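Local atomic coordinates of beta-glucoside kinase (Listeria monocytogenes, PDB entry 4HTL), a protein that catalyses the ATP-dependent phosphorylation of cellobiose to cellobiose-6'-phosphate and may also regulate transcription of the cellobiose phosphotransferase operon. Residues A[8-11]-A[16-19]; A[137-142]-A[234-239]; A[191-196]-A[200-205]. All coordinates share one frame; numbering follows the deposited sequence.

Contact 1. Residues A[8-11]-A[16-19]; sequences AFDI and LKMG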
ATOM      1  N   ALA A   8     -27.550   4.866  13.333  1.00 25.41           N
ATOM      2  CA  ALA A   8     -26.221   5.041  12.758  1.00 23.33           C
ATOM      3  C   ALA A   8     -25.662   6.391  13.151  1.00 23.30           C
ATOM      4  O   ALA A   8     -26.375   7.424  13.128  1.00 25.80           O
ATOM      5  CB  ALA A   8     -26.262   4.900  11.216  1.00 24.61           C
ATOM      6  N   PHE A   9     -24.378   6.399  13.468  1.00 22.75           N
ATOM      7  CA  PHE A   9     -23.664   7.593  13.794  1.00 22.14           C
ATOM      8  C   PHE A   9     -22.402   7.723  12.970  1.00 21.46           C
ATOM      9  O   PHE A   9     -21.604   6.806  12.903  1.00 24.76           O
ATOM     10  CB  PHE A   9     -23.256   7.613  15.273  1.00 25.90           C
ATOM     11  CG  PHE A   9     -24.412   7.577  16.223  1.00 27.39           C
ATOM     12  CD1 PHE A   9     -25.109   8.732  16.495  1.00 31.37           C
ATOM     13  CD2 PHE A   9     -24.836   6.385  16.800  1.00 30.98           C
ATOM     14  CE1 PHE A   9     -26.204   8.715  17.342  1.00 30.10           C
ATOM     15  CE2 PHE A   9     -25.938   6.360  17.648  1.00 34.78           C
ATOM     16  CZ  PHE A   9     -26.627   7.526  17.913  1.00 31.60           C
ATOM     17  N   ASP A  10     -22.187   8.918  12.437  1.00 25.65           N
ATOM     18  CA  ASP A  10     -20.977   9.211  11.688  1.00 25.80           C
ATOM     19  C   ASP A  10     -20.327  10.434  12.283  1.00 24.37           C
ATOM     20  O   ASP A  10     -20.831  11.567  12.124  1.00 23.95           O
ATOM     21  CB  ASP A  10     -21.317   9.462  10.225  1.00 25.32           C
ATOM     22  CG  ASP A  10     -20.096   9.813   9.389  1.00 32.85           C
ATOM     23  OD1 ASP A  10     -18.922   9.430   9.714  1.00 35.26           O
ATOM     24  OD2 ASP A  10     -20.328  10.460   8.382  1.00 29.69           O
ATOM     25  N   ILE A  11     -19.214  10.196  12.963  1.00 25.11           N
ATOM     26  CA  ILE A  11     -18.481  11.225  13.683  1.00 29.05           C
ATOM     27  C   ILE A  11     -17.514  11.918  12.747  1.00 30.37           C
ATOM     28  O   ILE A  11     -16.499  11.327  12.330  1.00 32.25           O
ATOM     29  CB  ILE A  11     -17.711  10.615  14.866  1.00 28.34           C
ATOM     30  CG1 ILE A  11     -18.682   9.916  15.812  1.00 28.54           C
ATOM     31  CG2 ILE A  11     -16.949  11.715  15.600  1.00 33.06           C
ATOM     32  CD1 ILE A  11     -18.035   8.974  16.817  1.00 33.88           C
ATOM     33  N   LEU A  16     -21.672  15.828  13.751  1.00 28.78           N
ATOM     34  CA  LEU A  16     -22.038  14.465  14.045  1.00 24.69           C
ATOM     35  C   LEU A  16     -23.299  14.214  13.257  1.00 26.83           C
ATOM     36  O   LEU A  16     -24.297  14.926  13.456  1.00 27.31           O
ATOM     37  CB  LEU A  16     -22.330  14.263  15.535  1.00 23.26           C
ATOM     38  CG  LEU A  16     -22.888  12.892  15.968  1.00 24.03           C
ATOM     39  CD1 LEU A  16     -21.885  11.738  15.737  1.00 23.06           C
ATOM     40  CD2 LEU A  16     -23.339  12.907  17.410  1.00 27.04           C
ATOM     41  N   LYS A  17     -23.239  13.278  12.305  1.00 26.21           N
ATOM     42  CA  LYS A  17     -24.421  12.883  11.574  1.00 23.72           C
ATOM     43  C   LYS A  17     -25.046  11.645  12.215  1.00 22.17           C
ATOM     44  O   LYS A  17     -24.336  10.761  12.698  1.00 25.21           O
ATOM     45  CB  LYS A  17     -24.056  12.602  10.126  1.00 28.04           C
ATOM     46  CG  LYS A  17     -23.566  13.832   9.351  1.00 32.59           C
ATOM     47  CD  LYS A  17     -23.075  13.403   7.971  1.00 39.04           C
ATOM     48  CE  LYS A  17     -22.694  14.586   7.085  1.00 53.88           C
ATOM     49  NZ  LYS A  17     -21.797  14.178   5.971  1.00 56.41           N
HETATM   50  N   MSE A  18     -26.374  11.579  12.198  1.00 26.76           N
HETATM   51  CA  MSE A  18     -27.101  10.523  12.869  1.00 29.41           C
HETATM   52  C   MSE A  18     -28.279  10.140  11.977  1.00 26.18           C
HETATM   53  O   MSE A  18     -28.857  11.004  11.288  1.00 33.15           O
HETATM   54  CB  MSE A  18     -27.598  11.003  14.247  1.00 30.14           C
HETATM   55  CG  MSE A  18     -26.599  11.817  15.031  1.00 30.78           C
HETATM   56 SE   MSE A  18     -27.333  12.584  16.685  0.65 35.04          SE
HETATM   57  CE  MSE A  18     -26.747  14.333  16.345  1.00 32.91           C
ATOM     58  N   GLY A  19     -28.651   8.864  11.991  1.00 23.97           N
ATOM     59  CA  GLY A  19     -29.803   8.425  11.229  1.00 24.25           C
ATOM     60  C   GLY A  19     -30.383   7.149  11.762  1.00 24.59           C
ATOM     61  O   GLY A  19     -29.750   6.438  12.559  1.00 29.24           O
TER
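The ring of Phe9 crosses the side chain of Met18 obliquely, with CD1 of Phe9 3.7 Å from CG of Met18. The selenium of this selenomethionine stands at the ring edge: SE of Met18 is 5.4 Å from the centroid of the Phe9 ring and 84° off its normal, a Met-aromatic contact. On the same face of the sheet Leu16 has its CG anti to the backbone N (chi1 173°), which swings CD1 of Leu16 across the strand to 3.7 Å from CG1 of Ile11. Beneath these side chains the strands run antiparallel, their axes 4.7 Å apart and their directions 168° from each other. Phe9–Met18 and Ile11–Leu16 are non-hydrogen-bonded pairs, whereas Ala8–Gly19 and Asp10–Lys17 are hydrogen-bonded, each through two backbone bonds. Together they form the first beta hairpin of the ROK kinase, which belongs to the actin-like ATPase clan; Ala8 to Thr14, from its first strand and turn, probably bind ATP. Next to the Phe9–Met18 pair, CA of Met18 makes a C-H...O contact of 3.2 Å with O of Ala8. The other face carries Asp10 and Lys17, side by side and pointing the same way. Their charged atoms do not meet, OD2 of Asp10 lying 4.7 Å from NZ of Lys17; instead OD1 of Asp10 is hydrogen-bonded to OG of Ser63 and NZ of Lys17 to the backbone O of Asn278. Helix 40-52 packs on the face with Phe9, Ile11, Leu16 and Met18, while helix 280-293 covers Ala8 and touches Asp10.

Contact 2. Residues A[137-142]-A[234-239]; sequences GGIFSN and YLFDPT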
ATOM      1  N   GLY A 137      -7.857   7.653   3.560  1.00 19.36           N
ATOM      2  CA  GLY A 137      -7.679   6.498   2.748  1.00 18.49           C
ATOM      3  C   GLY A 137      -8.458   5.328   3.266  1.00 14.94           C
ATOM      4  O   GLY A 137      -8.572   5.124   4.479  1.00 17.98           O
ATOM      5  N   GLY A 138      -8.930   4.534   2.314  1.00 17.15           N
ATOM      6  CA  GLY A 138      -9.428   3.164   2.563  1.00 15.53           C
ATOM      7  C   GLY A 138      -8.919   2.204   1.476  1.00 14.78           C
ATOM      8  O   GLY A 138      -8.773   2.555   0.289  1.00 15.98           O
ATOM      9  N   ILE A 139      -8.677   0.966   1.889  1.00 14.85           N
ATOM     10  CA  ILE A 139      -8.104  -0.070   1.021  1.00 14.03           C
ATOM     11  C   ILE A 139      -9.026  -1.286   0.974  1.00 14.19           C
ATOM     12  O   ILE A 139      -9.333  -1.875   2.010  1.00 17.10           O
ATOM     13  CB  ILE A 139      -6.755  -0.583   1.575  1.00 13.28           C
ATOM     14  CG1 ILE A 139      -5.758   0.568   1.736  1.00 15.26           C
ATOM     15  CG2 ILE A 139      -6.167  -1.712   0.696  1.00 14.41           C
ATOM     16  CD1 ILE A 139      -4.668   0.310   2.771  1.00 16.84           C
ATOM     17  N   PHE A 140      -9.342  -1.713  -0.248  1.00 14.96           N
ATOM     18  CA  PHE A 140     -10.077  -2.971  -0.500  1.00 15.44           C
ATOM     19  C   PHE A 140      -9.139  -3.803  -1.405  1.00 16.77           C
ATOM     20  O   PHE A 140      -8.827  -3.402  -2.529  1.00 17.49           O
ATOM     21  CB  PHE A 140     -11.413  -2.681  -1.160  1.00 15.98           C
ATOM     22  CG  PHE A 140     -12.470  -3.724  -0.920  1.00 15.22           C
ATOM     23  CD1 PHE A 140     -13.070  -3.829   0.323  1.00 16.96           C
ATOM     24  CD2 PHE A 140     -12.929  -4.522  -1.944  1.00 15.27           C
ATOM     25  CE1 PHE A 140     -14.053  -4.770   0.547  1.00 19.00           C
ATOM     26  CE2 PHE A 140     -13.941  -5.445  -1.718  1.00 18.97           C
ATOM     27  CZ  PHE A 140     -14.515  -5.542  -0.481  1.00 23.23           C
ATOM     28  N   SER A 141      -8.656  -4.918  -0.854  1.00 15.36           N
ATOM     29  CA  SER A 141      -7.749  -5.842  -1.572  1.00 15.60           C
ATOM     30  C   SER A 141      -8.290  -7.263  -1.415  1.00 16.68           C
ATOM     31  O   SER A 141      -8.699  -7.670  -0.334  1.00 18.57           O
ATOM     32  CB  SER A 141      -6.351  -5.793  -1.055  1.00 17.95           C
ATOM     33  OG  SER A 141      -5.724  -4.541  -1.194  1.00 19.40           O
ATOM     34  N   ASN A 142      -8.223  -8.030  -2.480  1.00 20.14           N
ATOM     35  CA  ASN A 142      -8.745  -9.395  -2.441  1.00 20.85           C
ATOM     36  C   ASN A 142     -10.150  -9.531  -1.898  1.00 20.83           C
ATOM     37  O   ASN A 142     -10.491 -10.543  -1.242  1.00 23.88           O
ATOM     38  CB  ASN A 142      -7.916 -10.294  -1.580  1.00 22.97           C
ATOM     39  CG  ASN A 142      -6.573 -10.582  -2.154  1.00 23.83           C
ATOM     40  OD1 ASN A 142      -6.444 -10.813  -3.347  1.00 26.89           O
ATOM     41  ND2 ASN A 142      -5.558 -10.606  -1.298  1.00 26.56           N
ATOM     42  N   TYR A 234       1.068   1.712  -8.026  1.00 14.07           N
ATOM     43  CA  TYR A 234       2.158   0.716  -8.092  1.00 14.30           C
ATOM     44  C   TYR A 234       2.142  -0.230  -6.876  1.00 13.75           C
ATOM     45  O   TYR A 234       2.451  -1.397  -6.982  1.00 15.79           O
ATOM     46  CB  TYR A 234       3.520   1.416  -8.321  1.00 15.96           C
ATOM     47  CG  TYR A 234       3.636   1.800  -9.793  1.00 15.80           C
ATOM     48  CD1 TYR A 234       3.291   3.039 -10.248  1.00 16.84           C
ATOM     49  CD2 TYR A 234       4.123   0.906 -10.708  1.00 14.53           C
ATOM     50  CE1 TYR A 234       3.371   3.359 -11.589  1.00 17.02           C
ATOM     51  CE2 TYR A 234       4.185   1.188 -12.040  1.00 16.18           C
ATOM     52  CZ  TYR A 234       3.847   2.443 -12.484  1.00 18.32           C
ATOM     53  OH  TYR A 234       3.854   2.746 -13.827  1.00 20.80           O
ATOM     54  N   LEU A 235       1.765   0.286  -5.707  1.00 13.98           N
ATOM     55  CA  LEU A 235       1.759  -0.519  -4.538  1.00 13.82           C
ATOM     56  C   LEU A 235       0.598  -1.536  -4.537  1.00 13.59           C
ATOM     57  O   LEU A 235       0.816  -2.726  -4.310  1.00 15.01           O
ATOM     58  CB  LEU A 235       1.747   0.326  -3.265  1.00 13.58           C
ATOM     59  CG  LEU A 235       3.004   1.189  -2.964  1.00 16.91           C
ATOM     60  CD1 LEU A 235       2.821   2.021  -1.693  1.00 18.79           C
ATOM     61  CD2 LEU A 235       4.178   0.306  -2.900  1.00 21.63           C
ATOM     62  N   PHE A 236      -0.631  -1.048  -4.727  1.00 14.02           N
ATOM     63  CA  PHE A 236      -1.798  -1.855  -4.537  1.00 12.81           C
ATOM     64  C   PHE A 236      -2.337  -2.487  -5.829  1.00 13.52           C
ATOM     65  O   PHE A 236      -3.112  -3.456  -5.774  1.00 16.12           O
ATOM     66  CB  PHE A 236      -2.946  -0.981  -3.944  1.00 13.67           C
ATOM     67  CG  PHE A 236      -2.714  -0.572  -2.505  1.00 13.07           C
ATOM     68  CD1 PHE A 236      -2.976  -1.467  -1.477  1.00 15.18           C
ATOM     69  CD2 PHE A 236      -2.130   0.632  -2.208  1.00 14.01           C
ATOM     70  CE1 PHE A 236      -2.727  -1.129  -0.145  1.00 14.50           C
ATOM     71  CE2 PHE A 236      -1.903   0.996  -0.871  1.00 15.57           C
ATOM     72  CZ  PHE A 236      -2.156   0.098   0.159  1.00 15.48           C
ATOM     73  N   ASP A 237      -2.032  -1.893  -6.963  1.00 14.67           N
ATOM     74  CA  ASP A 237      -2.588  -2.328  -8.257  1.00 15.24           C
ATOM     75  C   ASP A 237      -4.104  -2.446  -8.172  1.00 15.59           C
ATOM     76  O   ASP A 237      -4.689  -3.466  -8.528  1.00 15.52           O
ATOM     77  CB  ASP A 237      -1.908  -3.627  -8.728  1.00 16.34           C
ATOM     78  CG  ASP A 237      -2.422  -4.143 -10.087  1.00 15.49           C
ATOM     79  OD1 ASP A 237      -2.731  -3.315 -10.979  1.00 17.04           O
ATOM     80  OD2 ASP A 237      -2.576  -5.388 -10.240  1.00 17.31           O
ATOM     81  N   PRO A 238      -4.769  -1.361  -7.708  1.00 15.06           N
ATOM     82  CA  PRO A 238      -6.203  -1.367  -7.795  1.00 14.54           C
ATOM     83  C   PRO A 238      -6.709  -1.288  -9.227  1.00 15.17           C
ATOM     84  O   PRO A 238      -5.995  -0.843 -10.092  1.00 15.81           O
ATOM     85  CB  PRO A 238      -6.573  -0.093  -7.071  1.00 15.36           C
ATOM     86  CG  PRO A 238      -5.421   0.882  -7.429  1.00 15.01           C
ATOM     87  CD  PRO A 238      -4.201  -0.006  -7.469  1.00 14.14           C
ATOM     88  N   THR A 239      -7.959  -1.669  -9.479  1.00 15.17           N
ATOM     89  CA  THR A 239      -8.586  -1.362 -10.751  1.00 14.43           C
ATOM     90  C   THR A 239      -9.138   0.076 -10.792  1.00 14.92           C
ATOM     91  O   THR A 239      -9.159   0.713 -11.851  1.00 16.83           O
ATOM     92  CB  THR A 239      -9.712  -2.380 -11.048  1.00 16.46           C
ATOM     93  OG1 THR A 239     -10.741  -2.295 -10.042  1.00 17.51           O
ATOM     94  CG2 THR A 239      -9.112  -3.797 -11.171  1.00 17.55           C
TER
HETATM   95  O   HOH W   1      -5.196  -4.416  -3.959  1.00 16.41           O
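Ile139 lays both of its branches against the ring of Phe236, the two side chains crossing at about a right angle. This is the close part of the contact: CG2 of Ile139 comes to 3.6 Å from CE1 of Phe236, and CD1 of Ile139 lies equally near CZ of Phe236. With CG1 anti to the carbonyl carbon (chi1 -57°) and CG2 anti to the backbone N, the isoleucine spreads its branches along the CD1, CE1 and CZ side of the ring. Two residues on, the fit is looser and polar. OG of Ser141 stands near the plane of the Phe236 ring, at its edge, but no closer than 4.1 Å to CD1, and no direct hydrogen bond joins the segments. A water bridges them instead, accepting from OG of Ser141 at 2.8 Å and donating to O of Phe236 at 2.9 Å. The carbonyl of the last helical residue is thereby satisfied just before Asp237, whose positive phi (51°) takes the chain out of the helix. All three touching residues are buried, and the dimer contributes to this: Phe236 stacks on Phe236 of the second subunit, and Leu235 of that subunit packs on Ile139. Within the chain, the C-terminal end of helix 212-236 packs on the neighbouring strands 135-141 and 126-131, and Leu127 of the latter touches both Ile139 and Phe236.

Contact 3. Residues A[191-196]-A[200-205]; sequences TGRPLE and GEEIFA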
ATOM      1  N   THR A 191      -0.647  36.224  -0.875  1.00 31.13           N
ATOM      2  CA  THR A 191      -1.368  37.481  -1.055  1.00 36.35           C
ATOM      3  C   THR A 191      -1.305  38.395   0.172  1.00 32.06           C
ATOM      4  O   THR A 191      -1.605  39.545   0.067  1.00 43.31           O
ATOM      5  CB  THR A 191      -2.847  37.235  -1.373  1.00 34.09           C
ATOM      6  OG1 THR A 191      -3.442  36.545  -0.264  1.00 30.66           O
ATOM      7  CG2 THR A 191      -3.001  36.409  -2.667  1.00 33.12           C
ATOM      8  N   GLY A 192      -0.939  37.864   1.334  1.00 35.41           N
ATOM      9  CA  GLY A 192      -0.945  38.659   2.570  1.00 44.68           C
ATOM     10  C   GLY A 192      -2.306  38.840   3.221  1.00 46.83           C
ATOM     11  O   GLY A 192      -2.442  39.559   4.211  1.00 49.68           O
ATOM     12  N   ARG A 193      -3.318  38.191   2.668  1.00 43.25           N
ATOM     13  CA  ARG A 193      -4.685  38.279   3.162  1.00 42.44           C
ATOM     14  C   ARG A 193      -4.917  37.298   4.295  1.00 40.15           C
ATOM     15  O   ARG A 193      -4.225  36.286   4.377  1.00 44.07           O
ATOM     16  CB  ARG A 193      -5.646  37.942   2.022  1.00 36.55           C
ATOM     17  CG  ARG A 193      -5.601  38.971   0.905  1.00 42.03           C
ATOM     18  CD  ARG A 193      -6.450  38.517  -0.260  1.00 44.58           C
ATOM     19  NE  ARG A 193      -7.799  38.170   0.192  1.00 48.97           N
ATOM     20  CZ  ARG A 193      -8.682  37.492  -0.534  1.00 44.46           C
ATOM     21  NH1 ARG A 193      -8.364  37.083  -1.762  1.00 50.30           N
ATOM     22  NH2 ARG A 193      -9.879  37.217  -0.028  1.00 45.33           N
ATOM     23  N   PRO A 194      -5.892  37.596   5.176  1.00 43.16           N
ATOM     24  CA  PRO A 194      -6.209  36.639   6.237  1.00 42.99           C
ATOM     25  C   PRO A 194      -6.826  35.326   5.716  1.00 36.55           C
ATOM     26  O   PRO A 194      -7.718  35.335   4.853  1.00 38.01           O
ATOM     27  CB  PRO A 194      -7.200  37.407   7.146  1.00 50.57           C
ATOM     28  CG  PRO A 194      -7.734  38.509   6.296  1.00 57.49           C
ATOM     29  CD  PRO A 194      -6.643  38.867   5.326  1.00 49.73           C
ATOM     30  N   LEU A 195      -6.319  34.221   6.255  1.00 38.49           N
ATOM     31  CA  LEU A 195      -6.771  32.877   5.932  1.00 36.32           C
ATOM     32  C   LEU A 195      -8.283  32.762   6.006  1.00 39.86           C
ATOM     33  O   LEU A 195      -8.903  32.188   5.124  1.00 36.97           O
ATOM     34  CB  LEU A 195      -6.158  31.878   6.917  1.00 38.63           C
ATOM     35  CG  LEU A 195      -6.584  30.431   6.719  1.00 34.12           C
ATOM     36  CD1 LEU A 195      -6.139  29.976   5.334  1.00 29.12           C
ATOM     37  CD2 LEU A 195      -6.013  29.553   7.822  1.00 41.25           C
ATOM     38  N   GLU A 196      -8.871  33.322   7.063  1.00 42.82           N
ATOM     39  CA  GLU A 196     -10.311  33.159   7.306  1.00 38.70           C
ATOM     40  C   GLU A 196     -11.182  33.750   6.193  1.00 43.14           C
ATOM     41  O   GLU A 196     -12.329  33.327   6.031  1.00 47.18           O
ATOM     42  CB  GLU A 196     -10.721  33.675   8.704  1.00 49.29           C
ATOM     43  CG  GLU A 196     -10.397  35.135   9.001  1.00 56.43           C
ATOM     44  CD  GLU A 196      -9.045  35.336   9.677  1.00 66.06           C
ATOM     45  OE1 GLU A 196      -8.943  36.306  10.462  1.00 74.83           O
ATOM     46  OE2 GLU A 196      -8.093  34.539   9.431  1.00 72.60           O
ATOM     47  N   GLY A 200     -11.601  28.188  -1.096  1.00 30.18           N
ATOM     48  CA  GLY A 200     -11.094  27.371  -2.185  1.00 30.78           C
ATOM     49  C   GLY A 200     -11.659  27.807  -3.513  1.00 31.18           C
ATOM     50  O   GLY A 200     -10.949  27.816  -4.525  1.00 28.20           O
ATOM     51  N   GLU A 201     -12.916  28.243  -3.494  1.00 28.76           N
ATOM     52  CA  GLU A 201     -13.605  28.639  -4.713  0.50 27.55           C
ATOM     53  C   GLU A 201     -12.885  29.818  -5.371  1.00 25.93           C
ATOM     54  O   GLU A 201     -12.718  29.855  -6.607  1.00 27.13           O
ATOM     55  CB  GLU A 201     -15.079  28.985  -4.415  0.50 28.85           C
ATOM     56  CG  GLU A 201     -15.886  29.380  -5.628  0.50 36.08           C
ATOM     57  CD  GLU A 201     -17.318  29.723  -5.275  0.50 39.78           C
ATOM     58  OE1 GLU A 201     -17.945  28.943  -4.526  0.50 51.06           O
ATOM     59  OE2 GLU A 201     -17.824  30.771  -5.747  0.50 50.69           O
ATOM     60  N   GLU A 202     -12.413  30.766  -4.576  1.00 27.95           N
ATOM     61  CA  GLU A 202     -11.758  31.961  -5.180  1.00 29.36           C
ATOM     62  C   GLU A 202     -10.421  31.622  -5.782  1.00 24.31           C
ATOM     63  O   GLU A 202     -10.037  32.171  -6.799  1.00 23.79           O
ATOM     64  CB  GLU A 202     -11.618  33.126  -4.208  1.00 35.76           C
ATOM     65  CG  GLU A 202     -10.446  33.158  -3.278  1.00 40.67           C
ATOM     66  CD  GLU A 202     -10.525  34.349  -2.347  1.00 35.91           C
ATOM     67  OE1 GLU A 202     -10.977  34.169  -1.198  1.00 37.06           O
ATOM     68  OE2 GLU A 202     -10.162  35.472  -2.772  1.00 40.15           O
ATOM     69  N   ILE A 203      -9.712  30.697  -5.149  1.00 23.19           N
ATOM     70  CA  ILE A 203      -8.417  30.254  -5.697  1.00 22.27           C
ATOM     71  C   ILE A 203      -8.641  29.615  -7.082  1.00 20.21           C
ATOM     72  O   ILE A 203      -7.956  29.929  -8.013  1.00 22.08           O
ATOM     73  CB  ILE A 203      -7.649  29.307  -4.766  1.00 21.24           C
ATOM     74  CG1 ILE A 203      -7.363  29.968  -3.403  1.00 22.19           C
ATOM     75  CG2 ILE A 203      -6.338  28.831  -5.417  1.00 22.66           C
ATOM     76  CD1 ILE A 203      -6.936  29.011  -2.309  1.00 23.40           C
ATOM     77  N   PHE A 204      -9.603  28.709  -7.206  1.00 22.13           N
ATOM     78  CA  PHE A 204      -9.907  28.126  -8.498  1.00 20.70           C
ATOM     79  C   PHE A 204     -10.446  29.117  -9.512  1.00 17.73           C
ATOM     80  O   PHE A 204     -10.197  28.945 -10.713  1.00 21.87           O
ATOM     81  CB  PHE A 204     -10.894  26.967  -8.345  1.00 20.79           C
ATOM     82  CG  PHE A 204     -10.221  25.657  -7.962  1.00 21.85           C
ATOM     83  CD1 PHE A 204      -9.454  24.980  -8.891  1.00 22.61           C
ATOM     84  CD2 PHE A 204     -10.315  25.149  -6.682  1.00 28.01           C
ATOM     85  CE1 PHE A 204      -8.798  23.811  -8.569  1.00 24.64           C
ATOM     86  CE2 PHE A 204      -9.698  23.958  -6.347  1.00 30.35           C
ATOM     87  CZ  PHE A 204      -8.944  23.282  -7.296  1.00 23.75           C
ATOM     88  N   ALA A 205     -11.241  30.085  -9.058  1.00 20.98           N
ATOM     89  CA  ALA A 205     -11.723  31.123  -9.952  1.00 23.66           C
ATOM     90  C   ALA A 205     -10.557  31.936 -10.498  1.00 21.86           C
ATOM     91  O   ALA A 205     -10.467  32.202 -11.705  1.00 23.95           O
ATOM     92  CB  ALA A 205     -12.775  32.025  -9.257  1.00 23.94           C
TER
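Arg193 sets out with CG anti to its carbonyl carbon and then bends at chi3 (52°), which carries the guanidinium toward helix 200-208. Glu202 answers from the opposite direction: its CG sits between the backbone N and the carbonyl carbon, and the chain, extended beyond CG, then projects the carboxylate out to the arginine. The result is a salt bridge that rests mainly on one bond, NH1 of Arg193 to OE2 of Glu202 at 2.6 Å. Its geometry differs at the two ends. OE2 lies nearly in the guanidinium plane, at its edge, and the bond is fairly straight; seen from Glu202, however, the donor comes from above the carboxylate plane, 41° out of it. The two planes are 53° apart and do not form the coplanar, twin-bonded pairing of an ideal bidentate bridge. The second nitrogen adds only weak bonds, NH2 of Arg193 lying 3.4 Å from OE1 and 3.3 Å from OE2 of Glu202. OE1 is also hydrogen-bonded to a residue just outside the two segments, so the carboxylate does not rely on Arg193 alone.

At the other end of Arg193 the backbone N makes a weak hydrogen bond of 3.4 Å to OG1 of Thr191, whose hydroxyl is also bonded to the carbonyl of Tyr187. Between them Gly192 leaves the helix with positive phi, turning the chain toward Arg193. The backbone N of Glu202 is hydrogen-bonded to OG1 of Thr199, just before helix 200-208. The bridge thus spans the surface link between two successive helices: Arg193, just beyond helix 180-191, also packs on Tyr187 of that helix, Ile203 of helix 200-208 touches the same tyrosine, and Phe204 packs on Ile218 and Tyr222 of helix 212-236.

Overall arrangement
From the N terminus, contact 1 closes first, with four residues between its segments, the last already in the second strand, and pairs the central strand 6-11 with its antiparallel neighbour 15-21 in the first mixed sheet. The chain then enters the second mixed sheet, where strand 135-141 opens contact 2. That contact closes 92 residues later, at the end of helix 212-236, and ties sheet to helix beside the subunit interface. Contact 3 is nested inside this long loop, bridging a short connection between helices 180-191 and 200-208. None cross. Contacts 1 and 2 lie on opposite sides of the chain's centre, their centres about 27 Å apart; the centres of contacts 2 and 3 are about 34 Å apart.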